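Local coordinates for uncharacterized protein 14 (Sulfolobus islandicus filamentous virus, PDB 2H36) that is of unknown function but belongs to a family related to the anti-CRISPR protein AcrID1, consistent with a role in countering host CRISPR immunity, at residues 27-31 and 86-90; 45-50 and 97-102. All coordinates share one frame; numbering follows the deposited sequence.

Contact 1: 27-31 and 86-90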
loop_
_atom_site.group_PDB
_atom_site.type_symbol
_atom_site.label_atom_id
_atom_site.label_comp_id
_atom_site.label_asym_id
_atom_site.label_seq_id
_atom_site.Cartn_x
_atom_site.Cartn_y
_atom_site.Cartn_z
ATOM N N LEU A 27 6.134 -0.966 -4.357
ATOM C CA LEU A 27 5.625 -2.312 -4.162
ATOM C C LEU A 27 5.840 -3.059 -5.472
ATOM O O LEU A 27 6.479 -4.097 -5.486
ATOM C CB LEU A 27 4.216 -2.290 -3.581
ATOM C CG LEU A 27 4.048 -1.886 -2.109
ATOM C CD1 LEU A 27 2.594 -2.079 -1.678
ATOM C CD2 LEU A 27 4.942 -2.663 -1.184
ATOM N N ASP A 28 5.339 -2.507 -6.572
ATOM C CA ASP A 28 5.569 -3.095 -7.900
ATOM C C ASP A 28 6.927 -3.770 -7.973
ATOM O O ASP A 28 7.031 -4.921 -8.399
ATOM C CB ASP A 28 5.509 -2.019 -8.997
ATOM C CG ASP A 28 4.177 -1.985 -9.720
ATOM O OD1 ASP A 28 4.153 -1.548 -10.903
ATOM O OD2 ASP A 28 3.163 -2.405 -9.108
ATOM N N PHE A 29 7.957 -3.030 -7.560
ATOM C CA PHE A 29 9.346 -3.490 -7.601
ATOM C C PHE A 29 9.542 -4.617 -6.603
ATOM O O PHE A 29 9.976 -5.714 -6.955
ATOM C CB PHE A 29 10.299 -2.324 -7.290
ATOM C CG PHE A 29 11.744 -2.709 -7.281
ATOM C CD1 PHE A 29 12.372 -3.138 -8.445
ATOM C CD2 PHE A 29 12.482 -2.645 -6.110
ATOM C CE1 PHE A 29 13.716 -3.499 -8.437
ATOM C CE2 PHE A 29 13.826 -3.009 -6.092
ATOM C CZ PHE A 29 14.442 -3.431 -7.256
ATOM N N LEU A 30 9.167 -4.324 -5.364
ATOM C CA LEU A 30 9.362 -5.191 -4.219
ATOM C C LEU A 30 8.609 -6.522 -4.289
ATOM O O LEU A 30 8.881 -7.436 -3.507
ATOM C CB LEU A 30 8.945 -4.417 -2.961
ATOM C CG LEU A 30 9.978 -3.599 -2.168
ATOM C CD1 LEU A 30 11.376 -3.582 -2.767
ATOM C CD2 LEU A 30 9.456 -2.189 -1.914
ATOM N N PHE A 31 7.666 -6.627 -5.219
ATOM C CA PHE A 31 6.851 -7.826 -5.369
ATOM C C PHE A 31 7.429 -8.784 -6.385
ATOM O O PHE A 31 6.960 -9.910 -6.514
ATOM C CB PHE A 31 5.413 -7.464 -5.748
ATOM C CG PHE A 31 4.454 -7.558 -4.606
ATOM C CD1 PHE A 31 3.556 -8.631 -4.527
ATOM C CD2 PHE A 31 4.455 -6.593 -3.595
ATOM C CE1 PHE A 31 2.661 -8.740 -3.467
ATOM C CE2 PHE A 31 3.573 -6.683 -2.527
ATOM C CZ PHE A 31 2.671 -7.760 -2.459
ATOM N N TYR A 86 2.574 -15.485 -0.649
ATOM C CA TYR A 86 3.271 -14.213 -0.512
ATOM C C TYR A 86 2.562 -13.449 0.595
ATOM O O TYR A 86 1.357 -13.164 0.488
ATOM C CB TYR A 86 3.298 -13.357 -1.781
ATOM C CG TYR A 86 4.259 -12.197 -1.639
ATOM C CD1 TYR A 86 3.992 -11.144 -0.757
ATOM C CD2 TYR A 86 5.451 -12.165 -2.358
ATOM C CE1 TYR A 86 4.882 -10.089 -0.604
ATOM C CE2 TYR A 86 6.350 -11.113 -2.213
ATOM C CZ TYR A 86 6.056 -10.080 -1.333
ATOM O OH TYR A 86 6.935 -9.037 -1.184
ATOM N N LYS A 87 3.309 -13.103 1.643
ATOM C CA LYS A 87 2.765 -12.323 2.756
ATOM C C LYS A 87 3.197 -10.868 2.787
ATOM O O LYS A 87 4.379 -10.574 2.945
ATOM C CB LYS A 87 3.197 -12.909 4.097
ATOM C CG LYS A 87 2.862 -14.378 4.294
ATOM C CD LYS A 87 1.457 -14.544 4.792
ATOM C CE LYS A 87 1.028 -15.984 4.731
ATOM N NZ LYS A 87 -0.338 -16.138 5.312
ATOM N N LEU A 88 2.231 -9.968 2.625
ATOM C CA LEU A 88 2.472 -8.529 2.697
ATOM C C LEU A 88 1.867 -8.133 4.038
ATOM O O LEU A 88 0.795 -8.620 4.397
ATOM C CB LEU A 88 1.917 -7.844 1.455
ATOM C CG LEU A 88 1.884 -6.320 1.466
ATOM C CD1 LEU A 88 3.303 -5.782 1.396
ATOM C CD2 LEU A 88 1.058 -5.829 0.307
ATOM N N GLU A 89 2.530 -7.235 4.762
ATOM C CA GLU A 89 2.031 -6.822 6.079
ATOM C C GLU A 89 2.163 -5.328 6.332
ATOM O O GLU A 89 3.269 -4.785 6.257
ATOM C CB GLU A 89 2.781 -7.592 7.152
ATOM C CG GLU A 89 2.415 -7.219 8.566
ATOM C CD GLU A 89 3.176 -8.063 9.584
ATOM O OE1 GLU A 89 2.749 -9.217 9.842
ATOM O OE2 GLU A 89 4.205 -7.573 10.116
ATOM N N PHE A 90 1.042 -4.667 6.634
ATOM C CA PHE A 90 1.049 -3.226 6.959
ATOM C C PHE A 90 0.739 -2.884 8.402
ATOM O O PHE A 90 -0.332 -3.237 8.907
ATOM C CB PHE A 90 -0.025 -2.475 6.186
ATOM C CG PHE A 90 0.161 -2.497 4.693
ATOM C CD1 PHE A 90 -0.376 -3.527 3.923
ATOM C CD2 PHE A 90 0.839 -1.472 4.047
ATOM C CE1 PHE A 90 -0.221 -3.543 2.549
ATOM C CE2 PHE A 90 0.989 -1.485 2.669
ATOM C CZ PHE A 90 0.460 -2.523 1.922
#
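Phe31, at the C-terminal end of segment 27-31, and Tyr86 on strand 85-94 bring the two backbones nearest, yet their CA atoms remain 8.8 Å apart, so the contact is made largely by side chains. The two rings form an offset stack, with centroids separated by 4.3 Å and planes tilted by 18°. The overlap is displaced toward the rims: Phe31 CZ lies 3.7 Å from Tyr86 CE1, and the neighbouring CE1 of Phe31 hangs over the tyrosine face near its border. Tyr86 reaches this position because its CG stands anti to the backbone N (chi1 -169°), which carries the ring off the strand and out toward Phe31. Leu88, two residues further along the same face of the strand, meets the phenylalanine differently. Its CD2 comes to the ring edge, close to the ring plane, 3.7 Å from Phe31 CZ, and the two side chains run roughly perpendicular to each other.

This is a worked case of helix-on-sheet packing, in which a helix covers one side of an antiparallel sheet and apolar residues fill the interface. Phe38 of strand 37-42 joins the same cluster, touching Leu27, Leu30, Tyr86 and Leu88, while Tyr78 of strand 71-79 adds an edge-to-face ring contact to Phe31. One turn back in the helix, Leu27 divides its two methyls between Leu88 and Phe90, two residues apart on the strand: CD2 approaches Leu88 CD1 at 4.4 Å, and CD1 meets the edge of the Phe90 ring, 4.2 Å from CZ. Phe90 in turn packs edge-to-face with Tyr53 of helix 50-55. The backbone carbonyl of Phe31 accepts a hydrogen bond from Arg108 on strand 98-109.

Contact 2: 45-50 and 97-102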
loop_
_atom_site.group_PDB
_atom_site.type_symbol
_atom_site.label_atom_id
_atom_site.label_comp_id
_atom_site.label_asym_id
_atom_site.label_seq_id
_atom_site.Cartn_x
_atom_site.Cartn_y
_atom_site.Cartn_z
ATOM N N PRO A 45 4.612 8.607 9.290
ATOM C CA PRO A 45 3.822 7.583 8.608
ATOM C C PRO A 45 3.317 8.062 7.248
ATOM O O PRO A 45 3.100 9.255 7.055
ATOM C CB PRO A 45 2.661 7.333 9.571
ATOM C CG PRO A 45 2.512 8.610 10.297
ATOM C CD PRO A 45 3.907 9.133 10.472
ATOM N N LEU A 46 3.160 7.131 6.312
ATOM C CA LEU A 46 2.729 7.463 4.974
ATOM C C LEU A 46 1.224 7.529 4.938
ATOM O O LEU A 46 0.567 6.491 4.951
ATOM C CB LEU A 46 3.208 6.408 3.995
ATOM C CG LEU A 46 2.981 6.816 2.547
ATOM C CD1 LEU A 46 4.195 7.564 2.051
ATOM C CD2 LEU A 46 2.725 5.604 1.687
ATOM N N LYS A 47 0.694 8.754 4.904
ATOM C CA LYS A 47 -0.755 9.039 4.896
ATOM C C LYS A 47 -1.378 8.474 3.621
ATOM O O LYS A 47 -0.732 8.409 2.583
ATOM C CB LYS A 47 -0.978 10.544 5.020
ATOM C CG LYS A 47 -2.390 10.990 5.328
ATOM C CD LYS A 47 -2.455 12.506 5.175
ATOM C CE LYS A 47 -3.700 13.094 5.811
ATOM N NZ LYS A 47 -3.512 14.526 6.211
ATOM N N VAL A 48 -2.617 7.951 3.775
ATOM C CA VAL A 48 -3.251 7.324 2.633
ATOM C C VAL A 48 -4.741 7.187 2.892
ATOM O O VAL A 48 -5.170 7.083 4.027
ATOM C CB VAL A 48 -2.504 5.949 2.489
ATOM C CG1 VAL A 48 -3.406 4.725 2.729
ATOM C CG2 VAL A 48 -1.789 5.872 1.163
ATOM N N THR A 49 -5.543 7.219 1.842
ATOM C CA THR A 49 -6.985 7.135 2.042
ATOM C C THR A 49 -7.370 5.668 2.035
ATOM O O THR A 49 -6.570 4.830 1.614
ATOM C CB THR A 49 -7.768 7.940 0.992
ATOM O OG1 THR A 49 -7.866 7.188 -0.219
ATOM C CG2 THR A 49 -7.057 9.240 0.713
ATOM N N GLU A 50 -8.572 5.355 2.521
ATOM C CA GLU A 50 -9.035 3.966 2.598
ATOM C C GLU A 50 -8.985 3.291 1.224
ATOM O O GLU A 50 -8.493 2.164 1.094
ATOM C CB GLU A 50 -10.444 3.884 3.199
ATOM C CG GLU A 50 -10.502 4.122 4.710
ATOM C CD GLU A 50 -11.907 4.498 5.221
ATOM O OE1 GLU A 50 -12.566 5.400 4.632
ATOM O OE2 GLU A 50 -12.343 3.909 6.240
ATOM N N ASN A 97 -10.604 7.139 8.573
ATOM C CA ASN A 97 -10.861 7.199 7.113
ATOM C C ASN A 97 -9.512 7.481 6.399
ATOM O O ASN A 97 -9.378 7.202 5.192
ATOM C CB ASN A 97 -12.130 7.867 6.458
ATOM C CG ASN A 97 -13.207 8.344 7.483
ATOM O OD1 ASN A 97 -13.288 7.871 8.625
ATOM N ND2 ASN A 97 -14.064 9.268 7.031
ATOM N N LYS A 98 -8.477 7.872 7.200
ATOM C CA LYS A 98 -7.177 8.151 6.576
ATOM C C LYS A 98 -6.252 7.184 7.295
ATOM O O LYS A 98 -6.218 7.129 8.522
ATOM C CB LYS A 98 -6.593 9.578 6.643
ATOM C CG LYS A 98 -7.552 10.732 6.861
ATOM C CD LYS A 98 -8.571 10.889 5.755
ATOM C CE LYS A 98 -9.822 11.581 6.366
ATOM N NZ LYS A 98 -11.023 11.317 5.467
ATOM N N ILE A 99 -5.496 6.427 6.519
ATOM C CA ILE A 99 -4.630 5.387 7.045
ATOM C C ILE A 99 -3.184 5.866 7.093
ATOM O O ILE A 99 -2.632 6.318 6.091
ATOM C CB ILE A 99 -4.789 4.101 6.213
ATOM C CG1 ILE A 99 -6.252 3.658 6.269
ATOM C CG2 ILE A 99 -3.827 3.010 6.687
ATOM C CD1 ILE A 99 -6.545 2.432 5.496
ATOM N N TYR A 100 -2.594 5.778 8.283
ATOM C CA TYR A 100 -1.236 6.244 8.531
ATOM C C TYR A 100 -0.348 5.041 8.724
ATOM O O TYR A 100 -0.278 4.499 9.834
ATOM C CB TYR A 100 -1.181 7.150 9.767
ATOM C CG TYR A 100 -1.977 8.430 9.614
ATOM C CD1 TYR A 100 -3.331 8.469 9.947
ATOM C CD2 TYR A 100 -1.384 9.595 9.121
ATOM C CE1 TYR A 100 -4.076 9.626 9.801
ATOM C CE2 TYR A 100 -2.130 10.774 8.967
ATOM C CZ TYR A 100 -3.481 10.777 9.312
ATOM O OH TYR A 100 -4.247 11.915 9.177
ATOM N N ILE A 101 0.305 4.624 7.634
ATOM C CA ILE A 101 1.201 3.465 7.625
ATOM C C ILE A 101 2.525 3.790 8.292
ATOM O O ILE A 101 3.238 4.706 7.874
ATOM C CB ILE A 101 1.501 2.998 6.183
ATOM C CG1 ILE A 101 0.201 2.624 5.469
ATOM C CG2 ILE A 101 2.509 1.832 6.179
ATOM C CD1 ILE A 101 0.295 2.667 3.959
ATOM N N TYR A 102 2.860 3.025 9.322
ATOM C CA TYR A 102 4.162 3.145 9.953
ATOM C C TYR A 102 5.158 2.111 9.434
ATOM O O TYR A 102 6.368 2.328 9.502
ATOM C CB TYR A 102 4.034 3.063 11.460
ATOM C CG TYR A 102 3.464 4.312 12.070
ATOM C CD1 TYR A 102 2.075 4.515 12.148
ATOM C CD2 TYR A 102 4.306 5.303 12.576
ATOM C CE1 TYR A 102 1.546 5.676 12.713
ATOM C CE2 TYR A 102 3.787 6.463 13.144
ATOM C CZ TYR A 102 2.409 6.643 13.211
ATOM O OH TYR A 102 1.911 7.791 13.781
#
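Leu46 and Ile101 are joined by a reciprocal pair of backbone hydrogen bonds. Leu46 N donates to Ile101 O over 2.9 Å, approaching a lone pair within the plane of that carbonyl, whereas the return bond from Ile101 N, 3.3 Å from Leu46 O, arrives from well above the plane of its carbonyl. Further along, Ile99 N gives a nearly straight bond to Val48 O; the reverse bond, Val48 N to Ile99 O, is weak and strongly bent. Glu50 N adds a weak bond to Asn97 O as strand 45-49 passes into helix 50-55. Thr49 is the N-cap of that helix, its OG1 accepting from Glu52 N, and the Glu50 carboxylate forms a salt bridge with Lys94.

The pairing is antiparallel, with the segment axes at 156°, and it attaches the short strand 45-49 alongside the N-terminal part of strand 98-109, which also pairs with strand 85-94, its partner in a beta hairpin.

On one face of the sheet, Lys47 stretches alongside Tyr100, both pointing the same way. Its CG is turned opposite the backbone N (chi1 -167°) and the chain is extended beyond it, which lays the methylenes along the tyrosine, CG 3.7 Å from Tyr100 CE2 and CE 3.6 Å from Tyr100 OH. At the end of the pairing, Pro45 meets Tyr102; its CB also lies 3.9 Å from Tyr100 CB. The proline CB sits above the centre of the Tyr102 ring, 3.6 Å from the centroid and only 7° off the ring normal, a CH-pi contact, while CG reaches toward CZ. The other face carries Leu46, Val48, Ile99 and Ile101. Val48 CG1 lies 3.8 Å from Ile99 CB and 4.4 Å from Ile101 CD1. Helix 19-30 packs on this face through Leu23 against Leu46 and Ala20 against Val48, and Tyr53 touches both Val48 and Ile99.

How the contacts relate
From the N terminus the segments come in the order 27-31, 45-50, 86-90 and 97-102, so the two contacts cross: contact 1 closes a loop of 54 residues that contains 45-50, and contact 2 one of 46 residues that contains 86-90. Their later segments belong to consecutive hairpin strands, 85-94 and 98-109, neighbours in the sheet. Contact 1 seats the C-terminal end of helix 19-30 on the first of these, while contact 2 adds strand 45-49 beside the second, under the start of the same helix. The contact centres are about 17 Å apart, but the contacts meet where Phe90 CD2 packs 4.2 Å from Ile101 CD1.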